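Local structure of putative glycerophosphodiester phosphodiesterase (2O55) at residues A[112-117]-A[147-152]. The protein is a putative member of the glycerophosphodiester phosphodiesterase family, built as a TIM barrel. Sequence-based numbering, arbitrary orientation.
Sequences NLELKG and CSFHHE. With SO4 (sulfate ion), chain C; SO4 (sulfate ion), chain D.
Cys147 makes two backbone hydrogen bonds with strand 110-115: its N donates to Leu113 O (2.8 Å), and its O accepts from Leu115 N (2.9 Å). This is parallel pairing of neighbouring TIM-barrel strands, with Glu114 bridged to Cys147 and helix 127-136 making the beta-alpha-beta crossover between them. Glu114 CA adds a C-H...O contact to the same Cys147 O. Strand 39-46 borders the pair on one side and strand 165-169 on the other.

Past the paired residues the two segments separate, and a sulfate ion of chain C spans their ends. Gly117 N donates to its O4 (2.6 Å), while Lys116 NZ donates to O2. From the opposing segment, His150 NE2 gives a nearly straight bond to O1 (2.7 Å, 165° at the hydrogen), with the sulfur lying at the imidazole edge. The ion probably comes from the crystallisation liquor, but its place where strands 110-115 and 144-148 run out is consistent with an anion-binding pocket at the C-terminal mouth of the barrel. An ST turn leads into it: Ser148 OG accepts from His150 N.

The Glu114 side chain points to the same face of the sheet as that of Cys147. Its CG is anti to the backbone N (chi1 -174°) and the chain runs on extended, carrying the carboxylate towards Phe149. There OE2 comes to CD1 and CE1 of the phenyl ring, 3.2 Å from Phe149 CD1, with the carboxylate and ring planes 64° apart. The same OE2 lies 3.3 Å from sulfate O3. Phe149 CB covers one face of the His150 imidazole, over its centre. Deeper in the barrel, Cys147 SG packs 3.9 Å from Glu114 CB.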
loop_
_atom_site.group_PDB
_atom_site.type_symbol
_atom_site.label_atom_id
_atom_site.label_comp_id
_atom_site.label_asym_id
_atom_site.label_seq_id
_atom_site.Cartn_x
_atom_site.Cartn_y
_atom_site.Cartn_z
ATOM N N ASN A 112 -2.351 0.612 -4.339
ATOM C CA ASN A 112 -2.047 -0.504 -3.454
ATOM C C ASN A 112 -2.581 -0.247 -2.036
ATOM O O ASN A 112 -2.102 0.634 -1.322
ATOM C CB ASN A 112 -0.557 -0.780 -3.439
ATOM C CG ASN A 112 -0.022 -1.156 -4.802
ATOM O OD1 ASN A 112 -0.744 -1.656 -5.666
ATOM N ND2 ASN A 112 1.256 -0.922 -5.002
ATOM N N LEU A 113 -3.590 -1.024 -1.653
ATOM C CA LEU A 113 -4.186 -0.930 -0.338
ATOM C C LEU A 113 -3.627 -2.007 0.589
ATOM O O LEU A 113 -3.854 -3.196 0.351
ATOM C CB LEU A 113 -5.690 -1.082 -0.459
ATOM C CG LEU A 113 -6.302 -0.232 -1.578
ATOM C CD1 LEU A 113 -7.783 -0.503 -1.694
ATOM C CD2 LEU A 113 -6.059 1.253 -1.385
ATOM N N GLU A 114 -2.878 -1.601 1.627
ATOM C CA GLU A 114 -2.481 -2.549 2.670
ATOM C C GLU A 114 -3.547 -2.686 3.788
ATOM O O GLU A 114 -3.969 -1.698 4.410
ATOM C CB GLU A 114 -1.084 -2.274 3.257
ATOM C CG GLU A 114 -0.666 -3.390 4.234
ATOM C CD GLU A 114 0.718 -3.237 4.860
ATOM O OE1 GLU A 114 1.332 -2.141 4.727
ATOM O OE2 GLU A 114 1.174 -4.239 5.495
ATOM N N LEU A 115 -3.975 -3.920 4.020
ATOM C CA LEU A 115 -4.809 -4.208 5.160
ATOM C C LEU A 115 -3.941 -4.232 6.424
ATOM O O LEU A 115 -3.378 -5.264 6.785
ATOM C CB LEU A 115 -5.559 -5.535 4.951
ATOM C CG LEU A 115 -6.208 -5.851 3.586
ATOM C CD1 LEU A 115 -7.071 -7.116 3.675
ATOM C CD2 LEU A 115 -7.030 -4.677 3.049
ATOM N N LYS A 116 -3.815 -3.068 7.053
ATOM C CA LYS A 116 -3.095 -2.923 8.309
ATOM C C LYS A 116 -3.995 -3.421 9.424
ATOM O O LYS A 116 -4.984 -2.787 9.801
ATOM C CB LYS A 116 -2.651 -1.478 8.536
ATOM C CG LYS A 116 -1.253 -1.155 8.023
ATOM C CD LYS A 116 -0.202 -1.398 9.085
ATOM C CE LYS A 116 1.205 -1.442 8.482
ATOM N NZ LYS A 116 2.248 -1.690 9.544
ATOM N N GLY A 117 -3.601 -4.565 9.969
ATOM C CA GLY A 117 -4.566 -5.571 10.346
ATOM C C GLY A 117 -4.476 -6.142 11.717
ATOM O O GLY A 117 -3.711 -7.068 11.994
ATOM N N CYS A 147 -3.080 -5.805 -0.454
ATOM C CA CYS A 147 -1.932 -6.536 0.058
ATOM C C CYS A 147 -1.871 -6.562 1.582
ATOM O O CYS A 147 -2.569 -5.785 2.257
ATOM C CB CYS A 147 -0.655 -5.960 -0.512
ATOM S SG CYS A 147 -0.485 -4.318 0.025
ATOM N N SER A 148 -1.039 -7.469 2.107
ATOM C CA SER A 148 -0.905 -7.679 3.535
ATOM C C SER A 148 0.313 -8.527 3.842
ATOM O O SER A 148 0.781 -9.294 2.988
ATOM C CB SER A 148 -2.152 -8.366 4.069
ATOM O OG SER A 148 -2.054 -8.575 5.461
ATOM N N PHE A 149 0.836 -8.367 5.056
ATOM C CA PHE A 149 1.800 -9.306 5.613
ATOM C C PHE A 149 1.115 -10.562 6.062
ATOM O O PHE A 149 1.709 -11.635 6.025
ATOM C CB PHE A 149 2.553 -8.691 6.772
ATOM C CG PHE A 149 3.529 -7.689 6.339
ATOM C CD1 PHE A 149 3.336 -6.350 6.621
ATOM C CD2 PHE A 149 4.621 -8.063 5.563
ATOM C CE1 PHE A 149 4.250 -5.399 6.189
ATOM C CE2 PHE A 149 5.530 -7.112 5.122
ATOM C CZ PHE A 149 5.343 -5.780 5.446
ATOM N N HIS A 150 -0.144 -10.428 6.459
ATOM C CA HIS A 150 -0.954 -11.542 6.915
ATOM C C HIS A 150 -1.863 -12.062 5.803
ATOM O O HIS A 150 -2.887 -11.471 5.505
ATOM C CB HIS A 150 -1.747 -11.076 8.116
ATOM C CG HIS A 150 -0.942 -10.237 9.048
ATOM N ND1 HIS A 150 -0.050 -10.779 9.950
ATOM C CD2 HIS A 150 -0.871 -8.893 9.203
ATOM C CE1 HIS A 150 0.523 -9.802 10.634
ATOM N NE2 HIS A 150 0.046 -8.648 10.194
ATOM N N HIS A 151 -1.483 -13.182 5.202
ATOM C CA HIS A 151 -2.112 -13.629 3.957
ATOM C C HIS A 151 -3.480 -14.237 4.127
ATOM O O HIS A 151 -4.252 -14.348 3.161
ATOM C CB HIS A 151 -1.158 -14.511 3.144
ATOM C CG HIS A 151 0.187 -13.875 2.953
ATOM N ND1 HIS A 151 1.373 -14.515 3.254
ATOM C CD2 HIS A 151 0.524 -12.613 2.579
ATOM C CE1 HIS A 151 2.381 -13.687 3.042
ATOM N NE2 HIS A 151 1.893 -12.525 2.632
ATOM N N GLU A 152 -3.812 -14.591 5.356
ATOM C CA GLU A 152 -5.138 -15.065 5.623
ATOM C C GLU A 152 -6.146 -13.984 5.362
ATOM O O GLU A 152 -7.253 -14.288 4.959
ATOM C CB GLU A 152 -5.290 -15.544 7.047
ATOM C CG GLU A 152 -6.354 -16.616 7.142
ATOM C CD GLU A 152 -6.984 -16.704 8.522
ATOM O OE1 GLU A 152 -8.157 -16.253 8.669
ATOM O OE2 GLU A 152 -6.308 -17.216 9.457
HETATM S S SO4 C . 0.240 -5.238 9.988
HETATM O O1 SO4 C . 1.010 -6.225 10.735
HETATM O O2 SO4 C . 0.541 -3.908 10.512
HETATM O O3 SO4 C . 0.585 -5.310 8.563
HETATM O O4 SO4 C . -1.182 -5.513 10.152
HETATM S S SO4 D . -1.123 -15.331 8.299
HETATM O O1 SO4 D . -2.033 -16.133 7.496
HETATM O O2 SO4 D . -0.617 -16.064 9.459
HETATM O O3 SO4 D . -0.025 -14.889 7.425
HETATM O O4 SO4 D . -1.890 -14.208 8.817
#